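Inactive dihydroorotase-like domain (PDB 5NNL) is a catalytically inactive relative of dihydroorotases, built as an amidohydrolase-like alpha/beta barrel with an additional region of antiparallel beta strands. Local coordinates at residues Phe216-Gly219 against Ser220-Gln224; Gly253-Thr256 against Val257-Lys261; Arg312-Gln316 against Asp317-Cys321. All blocks are in the same frame, centred on the assembly; numbering follows the deposited sequence.

Contact 1: Phe216-Gly219 against Ser220-Gln224; sequences FSIG and SLPYQ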
ATOM      1  N   PHE A 216       3.533  -0.314  -6.966  1.00 23.47           N
ATOM      2  CA  PHE A 216       2.147   0.122  -6.901  1.00 25.01           C
ATOM      3  C   PHE A 216       1.571  -0.280  -5.551  1.00 28.30           C
ATOM      4  O   PHE A 216       1.816  -1.389  -5.067  1.00 28.16           O
ATOM      5  CB  PHE A 216       1.300  -0.503  -8.014  1.00 27.89           C
ATOM      6  CG  PHE A 216       1.541   0.077  -9.383  1.00 27.90           C
ATOM      7  CD1 PHE A 216       1.715   1.439  -9.566  1.00 27.31           C
ATOM      8  CD2 PHE A 216       1.570  -0.749 -10.490  1.00 28.74           C
ATOM      9  CE1 PHE A 216       1.925   1.957 -10.828  1.00 31.16           C
ATOM     10  CE2 PHE A 216       1.777  -0.235 -11.751  1.00 28.60           C
ATOM     11  CZ  PHE A 216       1.953   1.113 -11.923  1.00 26.24           C
ATOM     12  N   SER A 217       0.805   0.621  -4.948  1.00 24.56           N
ATOM     13  CA  SER A 217       0.087   0.319  -3.722  1.00 28.36           C
ATOM     14  C   SER A 217      -1.380   0.664  -3.913  1.00 26.57           C
ATOM     15  O   SER A 217      -1.760   1.361  -4.856  1.00 25.95           O
ATOM     16  CB  SER A 217       0.650   1.089  -2.516  1.00 30.24           C
ATOM     17  OG  SER A 217       0.370   2.473  -2.626  1.00 30.35           O
ATOM     18  N   ILE A 218      -2.210   0.142  -3.021  1.00 27.06           N
ATOM     19  CA  ILE A 218      -3.603   0.562  -2.959  1.00 27.67           C
ATOM     20  C   ILE A 218      -3.750   1.814  -2.108  1.00 29.55           C
ATOM     21  O   ILE A 218      -4.302   2.823  -2.559  1.00 28.10           O
ATOM     22  CB  ILE A 218      -4.468  -0.600  -2.435  1.00 28.64           C
ATOM     23  CG1 ILE A 218      -4.323  -1.788  -3.393  1.00 29.48           C
ATOM     24  CG2 ILE A 218      -5.920  -0.150  -2.267  1.00 31.97           C
ATOM     25  CD1 ILE A 218      -5.320  -2.883  -3.194  1.00 33.80           C
ATOM     26  N   GLY A 219      -3.239   1.771  -0.879  1.00 27.13           N
ATOM     27  CA  GLY A 219      -3.129   2.957  -0.060  1.00 30.76           C
ATOM     28  C   GLY A 219      -4.426   3.319   0.636  1.00 31.53           C
ATOM     29  O   GLY A 219      -5.418   2.584   0.618  1.00 33.88           O
ATOM     30  N   SER A 220      -4.401   4.487   1.274  1.00 31.22           N
ATOM     31  CA  SER A 220      -5.587   5.055   1.895  1.00 31.35           C
ATOM     32  C   SER A 220      -6.353   5.962   0.946  1.00 33.26           C
ATOM     33  O   SER A 220      -7.419   6.464   1.315  1.00 31.71           O
ATOM     34  CB  SER A 220      -5.204   5.834   3.161  1.00 36.53           C
ATOM     35  OG  SER A 220      -4.336   6.914   2.858  1.00 30.97           O
ATOM     36  N   LEU A 221      -5.840   6.169  -0.266  1.00 33.72           N
ATOM     37  CA  LEU A 221      -6.517   7.045  -1.217  1.00 30.82           C
ATOM     38  C   LEU A 221      -7.923   6.571  -1.553  1.00 31.95           C
ATOM     39  O   LEU A 221      -8.833   7.418  -1.599  1.00 34.56           O
ATOM     40  CB  LEU A 221      -5.668   7.180  -2.488  1.00 33.85           C
ATOM     41  CG  LEU A 221      -6.288   7.970  -3.644  1.00 31.91           C
ATOM     42  CD1 LEU A 221      -6.717   9.367  -3.194  1.00 37.81           C
ATOM     43  CD2 LEU A 221      -5.302   8.064  -4.802  1.00 32.54           C
ATOM     44  N   PRO A 222      -8.179   5.285  -1.810  1.00 33.31           N
ATOM     45  CA  PRO A 222      -9.571   4.869  -2.042  1.00 33.29           C
ATOM     46  C   PRO A 222     -10.481   5.218  -0.884  1.00 34.63           C
ATOM     47  O   PRO A 222     -11.599   5.705  -1.097  1.00 36.18           O
ATOM     48  CB  PRO A 222      -9.458   3.349  -2.237  1.00 33.25           C
ATOM     49  CG  PRO A 222      -8.046   3.122  -2.663  1.00 33.80           C
ATOM     50  CD  PRO A 222      -7.237   4.160  -1.943  1.00 33.34           C
ATOM     51  N   TYR A 223     -10.026   4.981   0.347  1.00 34.40           N
ATOM     52  CA  TYR A 223     -10.843   5.303   1.510  1.00 40.73           C
ATOM     53  C   TYR A 223     -11.008   6.809   1.665  1.00 41.05           C
ATOM     54  O   TYR A 223     -12.116   7.294   1.928  1.00 41.95           O
ATOM     55  CB  TYR A 223     -10.226   4.704   2.772  1.00 37.72           C
ATOM     56  CG  TYR A 223     -11.076   4.942   3.999  1.00 46.28           C
ATOM     57  CD1 TYR A 223     -12.052   4.031   4.373  1.00 46.31           C
ATOM     58  CD2 TYR A 223     -10.918   6.089   4.772  1.00 47.44           C
ATOM     59  CE1 TYR A 223     -12.841   4.243   5.483  1.00 51.83           C
ATOM     60  CE2 TYR A 223     -11.706   6.312   5.887  1.00 50.63           C
ATOM     61  CZ  TYR A 223     -12.666   5.383   6.235  1.00 51.17           C
ATOM     62  OH  TYR A 223     -13.461   5.581   7.336  1.00 59.54           O
ATOM     63  N   GLN A 224      -9.919   7.565   1.513  1.00 37.38           N
ATOM     64  CA  GLN A 224     -10.007   9.018   1.632  1.00 42.50           C
ATOM     65  C   GLN A 224     -10.989   9.594   0.619  1.00 41.17           C
ATOM     66  O   GLN A 224     -11.765  10.501   0.941  1.00 41.01           O
ATOM     67  CB  GLN A 224      -8.621   9.641   1.452  1.00 42.02           C
ATOM     68  CG  GLN A 224      -8.622  11.157   1.425  1.00 43.04           C
ATOM     69  CD  GLN A 224      -7.223  11.731   1.458  1.00 44.64           C
ATOM     70  OE1 GLN A 224      -6.247  11.039   1.168  1.00 42.43           O
ATOM     71  NE2 GLN A 224      -7.116  13.002   1.820  1.00 46.84           N
TER
HETATM   72  O   HOH W   1      -8.014   3.043   1.049  1.00 31.75           O
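Ile218 lays its CG2 methyl against the ring of Pro222, Ile218 CG2 to Pro222 CG at 3.9 Å, and the two side chains cross at about a right angle. The torsions of Ile218 separate its branches: CG2 is anti to the backbone N, on the carbonyl side where the proline lies, while CG1 sits beside the N (chi1 -60°) and carries CD1 away. The proline also presses on backbone: Pro222 CD is 3.3 Å from Ile218 O and 3.5 Å from Gly219 O. These are close carbon-oxygen approaches at the opening of helix 221-228, a place that suits proline because no earlier helical carbonyl calls for its missing N-H. Gly219 makes the bend with a positive phi of 81°, a backbone shape that favours glycine. A water bridges the turn, donating to Gly219 O at 2.7 Å and accepting from Tyr223 N at 2.9 Å, so the carbonyl before the helix and an amide of its first turn are both satisfied. The first regular helical bond runs from Gln224 N to Ser220 O, at 2.7 Å. This is the passage from strand 215-217, the last parallel strand of the barrel, into the helix after it. Ser217 pairs with strand 175-180, Ile218 N reaches Asn11 OD1 on strand 3-11 and Gly219 bonds to Ala13, while Leu221 and Pro222 rest on helix 181-185.

Contact 2: Gly253-Thr256 against Val257-Lys261; sequences GRLT and VDYVK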
ATOM      1  N   GLY A 253      -2.411  -1.369 -24.010  1.00 35.75           N
ATOM      2  CA  GLY A 253      -1.060  -1.121 -24.465  1.00 37.77           C
ATOM      3  C   GLY A 253      -0.301  -0.050 -23.715  1.00 36.04           C
ATOM      4  O   GLY A 253       0.747   0.391 -24.199  1.00 40.39           O
ATOM      5  N   ARG A 254      -0.787   0.385 -22.550  1.00 37.91           N
ATOM      6  CA  ARG A 254      -0.073   1.371 -21.746  1.00 37.42           C
ATOM      7  C   ARG A 254       0.892   0.742 -20.750  1.00 37.26           C
ATOM      8  O   ARG A 254       1.839   1.409 -20.319  1.00 34.38           O
ATOM      9  CB  ARG A 254      -1.064   2.257 -20.981  1.00 38.35           C
ATOM     10  CG  ARG A 254      -1.878   3.182 -21.874  1.00 42.83           C
ATOM     11  CD  ARG A 254      -2.196   4.505 -21.190  1.00 42.61           C
ATOM     12  NE  ARG A 254      -3.392   4.433 -20.358  1.00 43.24           N
ATOM     13  CZ  ARG A 254      -3.738   5.357 -19.465  1.00 37.95           C
ATOM     14  NH1 ARG A 254      -2.970   6.421 -19.276  1.00 39.93           N
ATOM     15  NH2 ARG A 254      -4.847   5.216 -18.756  1.00 37.93           N
ATOM     16  N   LEU A 255       0.675  -0.516 -20.377  1.00 34.35           N
ATOM     17  CA  LEU A 255       1.537  -1.210 -19.433  1.00 34.12           C
ATOM     18  C   LEU A 255       1.802  -2.616 -19.947  1.00 32.96           C
ATOM     19  O   LEU A 255       1.071  -3.135 -20.793  1.00 34.05           O
ATOM     20  CB  LEU A 255       0.905  -1.281 -18.034  1.00 31.55           C
ATOM     21  CG  LEU A 255       0.762   0.022 -17.248  1.00 36.00           C
ATOM     22  CD1 LEU A 255       0.046  -0.245 -15.936  1.00 31.27           C
ATOM     23  CD2 LEU A 255       2.119   0.670 -16.994  1.00 35.01           C
ATOM     24  N   THR A 256       2.859  -3.230 -19.425  1.00 34.95           N
ATOM     25  CA  THR A 256       3.166  -4.622 -19.706  1.00 33.68           C
ATOM     26  C   THR A 256       2.887  -5.468 -18.472  1.00 33.79           C
ATOM     27  O   THR A 256       2.923  -4.979 -17.338  1.00 34.50           O
ATOM     28  CB  THR A 256       4.625  -4.809 -20.133  1.00 36.14           C
ATOM     29  OG1 THR A 256       5.500  -4.471 -19.048  1.00 33.86           O
ATOM     30  CG2 THR A 256       4.944  -3.943 -21.344  1.00 34.93           C
ATOM     31  N   VAL A 257       2.610  -6.752 -18.706  1.00 32.67           N
ATOM     32  CA  VAL A 257       2.345  -7.663 -17.598  1.00 32.34           C
ATOM     33  C   VAL A 257       3.524  -7.687 -16.638  1.00 29.33           C
ATOM     34  O   VAL A 257       3.345  -7.670 -15.414  1.00 27.96           O
ATOM     35  CB  VAL A 257       2.014  -9.070 -18.131  1.00 34.42           C
ATOM     36  CG1 VAL A 257       1.910 -10.082 -16.991  1.00 34.99           C
ATOM     37  CG2 VAL A 257       0.720  -9.032 -18.913  1.00 34.52           C
ATOM     38  N   ASP A 258       4.748  -7.719 -17.171  1.00 28.23           N
ATOM     39  CA  ASP A 258       5.917  -7.812 -16.303  1.00 30.62           C
ATOM     40  C   ASP A 258       6.073  -6.563 -15.445  1.00 27.87           C
ATOM     41  O   ASP A 258       6.455  -6.655 -14.273  1.00 26.03           O
ATOM     42  CB  ASP A 258       7.182  -8.046 -17.122  1.00 32.94           C
ATOM     43  CG  ASP A 258       8.384  -8.337 -16.250  1.00 31.82           C
ATOM     44  OD1 ASP A 258       8.419  -9.419 -15.623  1.00 32.63           O
ATOM     45  OD2 ASP A 258       9.293  -7.485 -16.182  1.00 32.22           O
ATOM     46  N   TYR A 259       5.803  -5.384 -16.010  1.00 28.95           N
ATOM     47  CA  TYR A 259       5.824  -4.171 -15.200  1.00 29.06           C
ATOM     48  C   TYR A 259       4.858  -4.293 -14.029  1.00 28.47           C
ATOM     49  O   TYR A 259       5.226  -4.052 -12.875  1.00 27.06           O
ATOM     50  CB  TYR A 259       5.478  -2.948 -16.054  1.00 29.34           C
ATOM     51  CG  TYR A 259       5.619  -1.657 -15.285  1.00 27.29           C
ATOM     52  CD1 TYR A 259       4.577  -1.178 -14.502  1.00 29.27           C
ATOM     53  CD2 TYR A 259       6.799  -0.930 -15.322  1.00 28.59           C
ATOM     54  CE1 TYR A 259       4.699  -0.007 -13.786  1.00 29.83           C
ATOM     55  CE2 TYR A 259       6.933   0.249 -14.608  1.00 31.44           C
ATOM     56  CZ  TYR A 259       5.877   0.704 -13.838  1.00 31.12           C
ATOM     57  OH  TYR A 259       5.990   1.871 -13.120  1.00 31.79           O
ATOM     58  N   VAL A 260       3.615  -4.675 -14.312  1.00 27.07           N
ATOM     59  CA  VAL A 260       2.625  -4.854 -13.255  1.00 29.22           C
ATOM     60  C   VAL A 260       3.121  -5.866 -12.230  1.00 30.34           C
ATOM     61  O   VAL A 260       3.016  -5.651 -11.017  1.00 27.57           O
ATOM     62  CB  VAL A 260       1.276  -5.271 -13.862  1.00 28.99           C
ATOM     63  CG1 VAL A 260       0.271  -5.572 -12.778  1.00 28.98           C
ATOM     64  CG2 VAL A 260       0.757  -4.170 -14.778  1.00 29.30           C
ATOM     65  N   LYS A 261       3.667  -6.991 -12.703  1.00 28.42           N
ATOM     66  CA  LYS A 261       4.144  -8.017 -11.780  1.00 28.15           C
ATOM     67  C   LYS A 261       5.256  -7.477 -10.890  1.00 28.65           C
ATOM     68  O   LYS A 261       5.230  -7.657  -9.667  1.00 27.70           O
ATOM     69  CB  LYS A 261       4.628  -9.249 -12.545  1.00 30.74           C
ATOM     70  CG  LYS A 261       4.995 -10.414 -11.625  1.00 32.14           C
ATOM     71  CD  LYS A 261       5.414 -11.664 -12.390  1.00 36.74           C
ATOM     72  CE  LYS A 261       6.886 -11.631 -12.767  1.00 36.65           C
ATOM     73  NZ  LYS A 261       7.776 -11.849 -11.592  1.00 42.65           N
TER
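Thr256 O receives the amide of Val260 in a 3.1 Å bond from Val260 N, nearly straight at 173° and in the carbonyl plane: the first i to i+4 bond of helix 257-271. Thr256 is the N-cap of that helix, and its side chain performs the capping as well. Thr256 OG1 accepts from Tyr259 N at 3.2 Å, with 158° at the hydrogen, the capping bond of an N-cap threonine. A chi1 of 65° wedges OG1 between the backbone N and the carbonyl carbon, turned to the helix start, and leaves CG2 on the N side. Thr256 OG1 also lies 3.4 Å from Tyr259 CB, where the two side chains meet at about a right angle.

One residue earlier, Leu255 splits its methyls between two helical residues. Leu255 CD2 meets the tyrosine ring obliquely, 4.0 Å from Tyr259 CD1, whereas Leu255 CD1 meets Val260 CG2 at 4.2 Å. Leu255 is buried and also touches Leu246 and Val250 of helix 242-251, which Gly253 closes with a Schellman motif. The loop therefore ends one helix and starts the next within a few residues, and its leucine packs on both. Tyr259 has CG anti to its N, which brings the ring back across the end of Leu255; at the far end of that ring, Tyr259 OH is hydrogen-bonded to the carbonyl oxygen of Leu210.

Contact 3: Arg312-Gln316 against Asp317-Cys321; sequences RVTFQ and DQVAC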
ATOM      1  N   ARG A 312      -8.449 -17.718 -10.177  1.00 29.64           N
ATOM      2  CA  ARG A 312      -8.164 -18.602  -9.058  1.00 32.93           C
ATOM      3  C   ARG A 312      -6.988 -18.055  -8.266  1.00 29.20           C
ATOM      4  O   ARG A 312      -5.988 -17.626  -8.845  1.00 31.05           O
ATOM      5  CB  ARG A 312      -7.853 -20.022  -9.541  1.00 32.87           C
ATOM      6  CG  ARG A 312      -7.599 -21.016  -8.412  1.00 36.39           C
ATOM      7  CD  ARG A 312      -7.034 -22.340  -8.908  1.00 42.06           C
ATOM      8  NE  ARG A 312      -5.836 -22.150  -9.724  1.00 46.02           N
ATOM      9  CZ  ARG A 312      -4.834 -23.020  -9.824  1.00 50.01           C
ATOM     10  NH1 ARG A 312      -4.849 -24.165  -9.148  1.00 53.01           N
ATOM     11  NH2 ARG A 312      -3.798 -22.734 -10.604  1.00 52.05           N
ATOM     12  N   VAL A 313      -7.115 -18.091  -6.942  1.00 29.19           N
ATOM     13  CA  VAL A 313      -6.029 -17.763  -6.027  1.00 28.45           C
ATOM     14  C   VAL A 313      -5.841 -18.946  -5.094  1.00 29.52           C
ATOM     15  O   VAL A 313      -6.801 -19.395  -4.455  1.00 28.39           O
ATOM     16  CB  VAL A 313      -6.314 -16.478  -5.227  1.00 30.68           C
ATOM     17  CG1 VAL A 313      -5.218 -16.220  -4.183  1.00 28.64           C
ATOM     18  CG2 VAL A 313      -6.447 -15.288  -6.166  1.00 31.20           C
ATOM     19  N   THR A 314      -4.617 -19.454  -5.022  1.00 29.08           N
ATOM     20  CA  THR A 314      -4.260 -20.471  -4.050  1.00 31.77           C
ATOM     21  C   THR A 314      -3.465 -19.829  -2.922  1.00 36.68           C
ATOM     22  O   THR A 314      -2.737 -18.852  -3.123  1.00 34.71           O
ATOM     23  CB  THR A 314      -3.451 -21.607  -4.687  1.00 37.07           C
ATOM     24  OG1 THR A 314      -2.213 -21.103  -5.206  1.00 36.06           O
ATOM     25  CG2 THR A 314      -4.244 -22.262  -5.815  1.00 34.84           C
ATOM     26  N   PHE A 315      -3.636 -20.371  -1.722  1.00 34.14           N
ATOM     27  CA  PHE A 315      -2.962 -19.836  -0.545  1.00 37.01           C
ATOM     28  C   PHE A 315      -2.909 -20.937   0.497  1.00 36.66           C
ATOM     29  O   PHE A 315      -3.952 -21.483   0.868  1.00 35.90           O
ATOM     30  CB  PHE A 315      -3.696 -18.606  -0.005  1.00 34.73           C
ATOM     31  CG  PHE A 315      -3.071 -18.023   1.226  1.00 32.32           C
ATOM     32  CD1 PHE A 315      -1.858 -17.358   1.152  1.00 36.47           C
ATOM     33  CD2 PHE A 315      -3.698 -18.129   2.451  1.00 36.21           C
ATOM     34  CE1 PHE A 315      -1.279 -16.821   2.285  1.00 37.66           C
ATOM     35  CE2 PHE A 315      -3.124 -17.592   3.586  1.00 38.01           C
ATOM     36  CZ  PHE A 315      -1.912 -16.935   3.503  1.00 36.13           C
ATOM     37  N   GLN A 316      -1.705 -21.281   0.945  1.00 39.07           N
ATOM     38  CA  GLN A 316      -1.531 -22.250   2.024  1.00 40.64           C
ATOM     39  C   GLN A 316      -2.235 -23.566   1.702  1.00 42.46           C
ATOM     40  O   GLN A 316      -2.944 -24.133   2.538  1.00 40.97           O
ATOM     41  CB  GLN A 316      -2.025 -21.673   3.351  1.00 39.88           C
ATOM     42  CG  GLN A 316      -1.083 -20.653   3.967  1.00 43.75           C
ATOM     43  CD  GLN A 316       0.213 -21.280   4.440  1.00 44.98           C
ATOM     44  OE1 GLN A 316       0.210 -22.352   5.042  1.00 47.68           O
ATOM     45  NE2 GLN A 316       1.329 -20.619   4.160  1.00 47.63           N
ATOM     46  N   ASP A 317      -2.046 -24.049   0.474  1.00 39.46           N
ATOM     47  CA  ASP A 317      -2.523 -25.354   0.022  1.00 46.19           C
ATOM     48  C   ASP A 317      -4.037 -25.415  -0.145  1.00 43.20           C
ATOM     49  O   ASP A 317      -4.613 -26.508  -0.174  1.00 41.83           O
ATOM     50  CB  ASP A 317      -2.054 -26.474   0.965  1.00 48.31           C
ATOM     51  CG  ASP A 317      -0.839 -27.204   0.434  1.00 55.01           C
ATOM     52  OD1 ASP A 317      -0.885 -27.654  -0.732  1.00 53.87           O
ATOM     53  OD2 ASP A 317       0.163 -27.316   1.176  1.00 59.07           O
ATOM     54  N   GLN A 318      -4.703 -24.268  -0.279  1.00 39.28           N
ATOM     55  CA  GLN A 318      -6.143 -24.237  -0.480  1.00 37.46           C
ATOM     56  C   GLN A 318      -6.482 -23.227  -1.567  1.00 36.35           C
ATOM     57  O   GLN A 318      -5.699 -22.324  -1.872  1.00 34.91           O
ATOM     58  CB  GLN A 318      -6.884 -23.890   0.819  1.00 37.09           C
ATOM     59  CG  GLN A 318      -6.615 -24.869   1.961  1.00 38.68           C
ATOM     60  CD  GLN A 318      -7.249 -26.231   1.727  1.00 41.76           C
ATOM     61  OE1 GLN A 318      -8.082 -26.392   0.832  1.00 38.26           O
ATOM     62  NE2 GLN A 318      -6.858 -27.220   2.532  1.00 40.84           N
ATOM     63  N   VAL A 319      -7.661 -23.399  -2.155  1.00 35.71           N
ATOM     64  CA  VAL A 319      -8.180 -22.467  -3.149  1.00 31.98           C
ATOM     65  C   VAL A 319      -8.922 -21.367  -2.399  1.00 33.24           C
ATOM     66  O   VAL A 319     -10.007 -21.590  -1.855  1.00 33.31           O
ATOM     67  CB  VAL A 319      -9.086 -23.172  -4.163  1.00 32.81           C
ATOM     68  CG1 VAL A 319      -9.829 -22.159  -5.028  1.00 34.97           C
ATOM     69  CG2 VAL A 319      -8.258 -24.099  -5.036  1.00 31.92           C
ATOM     70  N   ALA A 320      -8.332 -20.176  -2.368  1.00 30.98           N
ATOM     71  CA  ALA A 320      -8.873 -19.065  -1.603  1.00 30.90           C
ATOM     72  C   ALA A 320      -9.844 -18.200  -2.394  1.00 32.71           C
ATOM     73  O   ALA A 320     -10.513 -17.353  -1.796  1.00 33.05           O
ATOM     74  CB  ALA A 320      -7.730 -18.189  -1.078  1.00 31.82           C
ATOM     75  N   CYS A 321      -9.941 -18.386  -3.708  1.00 31.37           N
ATOM     76  CA  CYS A 321     -10.813 -17.547  -4.515  1.00 32.30           C
ATOM     77  C   CYS A 321     -11.065 -18.203  -5.863  1.00 30.59           C
ATOM     78  O   CYS A 321     -10.169 -18.832  -6.434  1.00 29.91           O
ATOM     79  CB  CYS A 321     -10.203 -16.158  -4.721  1.00 32.02           C
ATOM     80  SG  CYS A 321     -11.185 -15.097  -5.791  1.00 32.94           S
TER
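Val313 and Cys321 meet flank to flank, Val313 CB to Cys321 CB at 3.9 Å, on the buried face of the hairpin formed by strands 305-315 and 318-322. Ala320 turns its methyl to the same side, Ala320 CB 4.2 Å from Phe315 CB, and Ile35 of helix 26-37 packs against Val313, Phe315 and Ala320. That two successive residues, Ala320 and Cys321, both face Val313 marks a classic beta bulge. The carbonyl of Val313 shows the same thing: Val313 O takes a 2.7 Å bond from Ala320 N, while the bond from Cys321 N is weak at 3.4 Å. Val313 N returns a bond to Cys321 O at 3.2 Å.

Beyond the bulge, Thr314 and Val319 form a non-hydrogen-bonded pair on the other face, and Thr314 OG1 is bonded to Thr281 OG1 and Gly279 O. Phe315 and Gln318 then close a type I' turn. Phe315 N gives a 2.8 Å bond to Gln318 O, whereas the return bond from Gln318 N comes in from above the carbonyl plane of Phe315. At the tip, Gln316 CG lies 3.7 Å above one face of the Phe315 ring, toward the rim. Backbone bonds thus hold the register, and the bulge lets Ala320 and Cys321 both turn apolar groups to the Val313 side, facing helix 26-37, with polar residues left at the turn.

How the contacts relate
Contacts 1 and 2 are neighbours in the barrel although their centres are 20 Å apart: Phe216 CZ of the first packs 3.5 Å from Tyr259 CE1 of the second. The end of the last parallel strand thereby packs against the first turn of helix 257-271, and Phe216 also reaches Arg263 and Leu264 farther along that helix. Contact 3 stands apart, its centre about 25 Å from that of contact 1 and 24 Å from that of contact 2, with nearest atoms about 13 Å away in each case. It belongs to the antiparallel strands, which connect to the barrel through strand 281-291 alongside strand 3-11.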